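Local coordinates for methylmalonyl-CoA carboxyltransferase 12S subunit (Propionibacterium freudenreichii, PDB 1ON3), which catalyses transfer of the carboxyl group of methylmalonyl-CoA to the biotin of the 1.3S subunit, giving propanoyl-CoA, and forms the hexameric core of transcarboxylase, at the interface of chains A and B and the interface of chains A and C. Coordinates in Å, arbitrary orientation; residue numbers count along the deposited sequence, not the author numbering. Chains: chain A/B/C, Methylmalonyl-CoA carboxyltransferase 12S subunit.

Contact 1: the interface of chains A and B. Residues chain A 481-484, 487; chain B 63, 65-67.
Helix 477-482 of chain A ends at the interface and passes into a turn, where A:Gly484 takes a positive phi, while chain B meets it with an irregular stretch that turns at B:Gly63, also with positive phi (78°), and opens out at B:Arg66 and B:Lys67. This is a subunit interface of the 12S hexamer, and two backbone hydrogen bonds cross this patch. The amide N of B:Lys67 donates to the carbonyl O of A:Ala482 at 2.9 Å. The bond is nearly straight, 175° at the hydrogen, and uses a lone pair in the carbonyl plane. The helix end thus has a main-chain acceptor capped by the neighbouring subunit. A second bond runs from B:Gly63 N to A:Asp487 O, also 2.9 Å; the acceptor here is the backbone carbonyl of A:Asp487, not its carboxylate.

The side chains fill in around this backbone pairing. B:Arg66 has CG anti to its backbone N and bends at chi2 (82°). The bend lays its outer part alongside A:Gly484, with CD 3.4 Å from the glycine CA. NE of B:Arg66 reaches chain A through water 2, which sits in plane at the edge of the guanidinium. This water also reaches A:Ala482 O and B:Lys67 O. B:Lys67 runs extended beyond CG, and the flank of its aliphatic chain passes the methyl CB of A:Ala482, with CD 4.0 Å away. B:Phe65 touches chain A through its CB, which meets A:Ala481 CB at 3.7 Å. Its CG lies beside the backbone N, and the ring is directed away from the helix end. Water 1 sits in plane at the ring edge. It links B:Phe65 N, 2.8 Å from the water, to the carbonyl O of A:Asp487.

Contact 2: the interface of chains A and C. Residues chain A 355, 358, 361, 397, 399-400; chain C 517-518.
C:Lys517, C:His518 and A:Asp358 carry this contact, in which the C-terminal segment of chain C lies against chain A. A:Asp358 stands near the end of helix 344-359. The interface is two-fold symmetric, so the same contact recurs with the chains exchanged.

C:Lys517 has CG anti to its carbonyl carbon and runs extended beyond it, which brings the ammonium NZ among acceptors of chain A. NZ forms a salt bridge and hydrogen bond with A:Asp358 OD2 at 2.9 Å, coming from well above the carboxylate plane. It also donates to the backbone O of A:Asp358, again from above the carbonyl plane. NZ donates as well to the hydroxyl OG1 of A:Thr399, tip to tip, at 2.8 Å. That hydroxyl sits between its backbone N and carbonyl carbon. Water 3 joins NZ to the side-chain oxygen OD1 of A:Asn361. Several bonds therefore grip the ammonium, and the nearby carboxylate may help keep it charged.

The other carboxylate oxygen serves the histidine. C:His518 has CG in the crowded position between backbone N and carbonyl carbon (chi1 52°), which turns its ring towards the helix. NE2 donates to A:Asp358 OD1 at 2.9 Å, using the anti lone pair, with a bend to 149° at the hydrogen. Ring and carboxylate planes are nearly coplanar, 25° apart. The ring edge also abuts the backbone of A:Asn355, where CE1 lies 3.2 Å from the carbonyl O. The carboxylate may favour a charged imidazole, though protonation is not seen.

A:Asp358 has CG anti to its backbone N, which points the carboxylate at chain C; OD1 meets C:His518 and OD2 meets C:Lys517. The carboxylate is held from its own side as well: the backbone N of A:Thr399 donates to OD2 at 2.8 Å.

Contact 1: the interface of chains A and B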
loop_
_atom_site.group_PDB
_atom_site.type_symbol
_atom_site.label_atom_id
_atom_site.label_comp_id
_atom_site.label_asym_id
_atom_site.label_seq_id
_atom_site.Cartn_x
_atom_site.Cartn_y
_atom_site.Cartn_z
ATOM N N ALA A 481 4.057 -26.600 32.010
ATOM C CA ALA A 481 4.161 -27.338 30.757
ATOM C C ALA A 481 2.829 -28.007 30.412
ATOM O O ALA A 481 2.405 -28.052 29.243
ATOM C CB ALA A 481 5.278 -28.383 30.866
ATOM N N ALA A 482 2.164 -28.529 31.438
ATOM C CA ALA A 482 0.875 -29.183 31.254
ATOM C C ALA A 482 -0.128 -28.235 30.596
ATOM O O ALA A 482 -0.913 -28.640 29.735
ATOM C CB ALA A 482 0.325 -29.641 32.628
ATOM N N ARG A 483 -0.099 -26.970 31.015
ATOM C CA ARG A 483 -1.028 -25.972 30.499
ATOM C C ARG A 483 -0.551 -25.296 29.214
ATOM O O ARG A 483 -1.270 -24.498 28.615
ATOM C CB ARG A 483 -1.300 -24.912 31.567
ATOM C CG ARG A 483 -2.037 -25.428 32.802
ATOM C CD ARG A 483 -3.381 -26.041 32.419
ATOM N NE ARG A 483 -4.322 -26.048 33.536
ATOM C CZ ARG A 483 -4.278 -26.892 34.562
ATOM N NH1 ARG A 483 -3.333 -27.821 34.626
ATOM N NH2 ARG A 483 -5.173 -26.795 35.535
ATOM N N GLY A 484 0.656 -25.628 28.788
ATOM C CA GLY A 484 1.175 -25.034 27.571
ATOM C C GLY A 484 1.795 -23.674 27.790
ATOM O O GLY A 484 2.130 -22.983 26.829
ATOM N N ASP A 487 6.965 -24.239 26.500
ATOM C CA ASP A 487 7.084 -25.220 25.426
ATOM C C ASP A 487 7.645 -26.547 25.928
ATOM O O ASP A 487 7.389 -27.613 25.355
ATOM C CB ASP A 487 8.061 -24.721 24.357
ATOM C CG ASP A 487 7.592 -23.465 23.634
ATOM O OD1 ASP A 487 6.701 -22.756 24.125
ATOM O OD2 ASP A 487 8.153 -23.185 22.561
ATOM N N GLY B 63 5.494 -29.015 23.635
ATOM C CA GLY B 63 4.359 -29.650 24.289
ATOM C C GLY B 63 4.410 -31.137 24.597
ATOM O O GLY B 63 3.359 -31.773 24.696
ATOM N N PHE B 65 5.075 -32.385 27.293
ATOM C CA PHE B 65 4.448 -32.454 28.608
ATOM C C PHE B 65 3.083 -31.774 28.703
ATOM O O PHE B 65 2.541 -31.636 29.796
ATOM C CB PHE B 65 5.378 -31.853 29.675
ATOM C CG PHE B 65 6.596 -32.687 29.977
ATOM C CD1 PHE B 65 7.821 -32.409 29.379
ATOM C CD2 PHE B 65 6.525 -33.739 30.889
ATOM C CE1 PHE B 65 8.960 -33.163 29.686
ATOM C CE2 PHE B 65 7.658 -34.498 31.200
ATOM C CZ PHE B 65 8.874 -34.206 30.598
ATOM N N ARG B 66 2.531 -31.350 27.565
ATOM C CA ARG B 66 1.223 -30.693 27.539
ATOM C C ARG B 66 0.182 -31.743 27.913
ATOM O O ARG B 66 0.290 -32.893 27.486
ATOM C CB ARG B 66 0.935 -30.151 26.124
ATOM C CG ARG B 66 -0.334 -29.335 25.981
ATOM C CD ARG B 66 -0.120 -27.899 26.408
ATOM N NE ARG B 66 -1.292 -27.065 26.140
ATOM C CZ ARG B 66 -1.443 -26.287 25.073
ATOM N NH1 ARG B 66 -0.498 -26.219 24.142
ATOM N NH2 ARG B 66 -2.542 -25.559 24.946
ATOM N N LYS B 67 -0.819 -31.353 28.695
ATOM C CA LYS B 67 -1.868 -32.287 29.119
ATOM C C LYS B 67 -3.285 -31.764 28.903
ATOM O O LYS B 67 -3.530 -30.563 28.982
ATOM C CB LYS B 67 -1.709 -32.621 30.608
ATOM C CG LYS B 67 -0.418 -33.308 30.976
ATOM C CD LYS B 67 -0.374 -33.573 32.477
ATOM C CE LYS B 67 0.952 -34.189 32.881
ATOM N NZ LYS B 67 1.011 -34.417 34.346
HETATM O O HOH W 1 6.196 -29.833 27.100
HETATM O O HOH W 2 -3.328 -27.851 27.850
#

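Contact 2: the interface of chains A and C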
loop_
_atom_site.group_PDB
_atom_site.type_symbol
_atom_site.label_atom_id
_atom_site.label_comp_id
_atom_site.label_asym_id
_atom_site.label_seq_id
_atom_site.Cartn_x
_atom_site.Cartn_y
_atom_site.Cartn_z
ATOM N N ASN A 355 11.678 -1.518 23.874
ATOM C CA ASN A 355 11.210 -0.650 22.788
ATOM C C ASN A 355 12.287 -0.375 21.753
ATOM O O ASN A 355 12.016 -0.407 20.549
ATOM C CB ASN A 355 10.724 0.685 23.338
ATOM C CG ASN A 355 9.335 0.599 23.940
ATOM O OD1 ASN A 355 8.923 1.477 24.700
ATOM N ND2 ASN A 355 8.599 -0.452 23.592
ATOM N N ASP A 358 13.059 -3.528 19.667
ATOM C CA ASP A 358 11.986 -3.768 18.714
ATOM C C ASP A 358 12.120 -2.828 17.516
ATOM O O ASP A 358 11.944 -3.249 16.369
ATOM C CB ASP A 358 10.624 -3.552 19.366
ATOM C CG ASP A 358 9.485 -3.927 18.446
ATOM O OD1 ASP A 358 8.590 -3.090 18.259
ATOM O OD2 ASP A 358 9.489 -5.059 17.909
ATOM N N ASN A 361 14.896 -4.201 15.145
ATOM C CA ASN A 361 14.881 -5.616 14.806
ATOM C C ASN A 361 15.828 -6.525 15.566
ATOM O O ASN A 361 16.359 -7.483 14.991
ATOM C CB ASN A 361 15.139 -5.730 13.297
ATOM C CG ASN A 361 14.366 -4.688 12.513
ATOM O OD1 ASN A 361 13.143 -4.657 12.567
ATOM N ND2 ASN A 361 15.082 -3.817 11.791
ATOM N N GLU A 397 3.662 -4.845 22.448
ATOM C CA GLU A 397 3.785 -4.127 21.178
ATOM C C GLU A 397 4.928 -4.657 20.294
ATOM O O GLU A 397 4.896 -4.516 19.064
ATOM C CB GLU A 397 4.017 -2.632 21.463
ATOM C CG GLU A 397 4.151 -1.725 20.249
ATOM C CD GLU A 397 2.809 -1.242 19.710
ATOM O OE1 GLU A 397 2.807 -0.330 18.856
ATOM O OE2 GLU A 397 1.757 -1.771 20.132
ATOM N N THR A 399 7.340 -6.838 18.020
ATOM C CA THR A 399 7.122 -7.877 17.028
ATOM C C THR A 399 8.381 -8.680 16.720
ATOM O O THR A 399 8.325 -9.624 15.941
ATOM C CB THR A 399 6.589 -7.285 15.706
ATOM O OG1 THR A 399 7.435 -6.203 15.294
ATOM C CG2 THR A 399 5.153 -6.802 15.884
ATOM N N VAL A 400 9.519 -8.304 17.300
ATOM C CA VAL A 400 10.749 -9.061 17.059
ATOM C C VAL A 400 10.555 -10.403 17.746
ATOM O O VAL A 400 9.615 -10.572 18.533
ATOM C CB VAL A 400 12.017 -8.411 17.714
ATOM C CG1 VAL A 400 12.412 -7.133 16.997
ATOM C CG2 VAL A 400 11.758 -8.147 19.184
ATOM N N LYS C 517 8.487 1.329 13.005
ATOM C CA LYS C 517 7.497 0.583 13.772
ATOM C C LYS C 517 6.942 1.589 14.778
ATOM O O LYS C 517 5.743 1.664 15.006
ATOM C CB LYS C 517 8.128 -0.559 14.552
ATOM C CG LYS C 517 8.660 -1.704 13.739
ATOM C CD LYS C 517 8.923 -2.845 14.710
ATOM C CE LYS C 517 9.646 -3.971 14.059
ATOM N NZ LYS C 517 9.991 -4.986 15.079
ATOM N N HIS C 518 7.855 2.347 15.381
ATOM C CA HIS C 518 7.526 3.377 16.368
ATOM C C HIS C 518 8.830 4.065 16.745
ATOM O O HIS C 518 9.911 3.515 16.522
ATOM C CB HIS C 518 6.876 2.755 17.616
ATOM C CG HIS C 518 7.660 1.629 18.222
ATOM N ND1 HIS C 518 8.832 1.825 18.920
ATOM C CD2 HIS C 518 7.461 0.288 18.193
ATOM C CE1 HIS C 518 9.326 0.654 19.287
ATOM N NE2 HIS C 518 8.515 -0.295 18.858
HETATM O O HOH W 3 11.342 -6.612 13.295
#

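Contact 1 and contact 2 lie about 28 Å apart, measured between the centres of their C-alpha atoms, and share no residue. Chain A enters both, but through different elements: helix 477-482 and the following turn in contact 1, helix 344-359 and the segment after helix 384-397 in contact 2. One subunit thus holds two neighbours at once. The A-C interface is two-fold symmetric, whereas the A-B interface is not an exact two-fold. Contact 1 rests mainly on backbone bonds and waters, contact 2 mainly on side-chain hydrogen bonds and a salt bridge. Repeated in every copy, such different interfaces help build the homohexameric core of transcarboxylase.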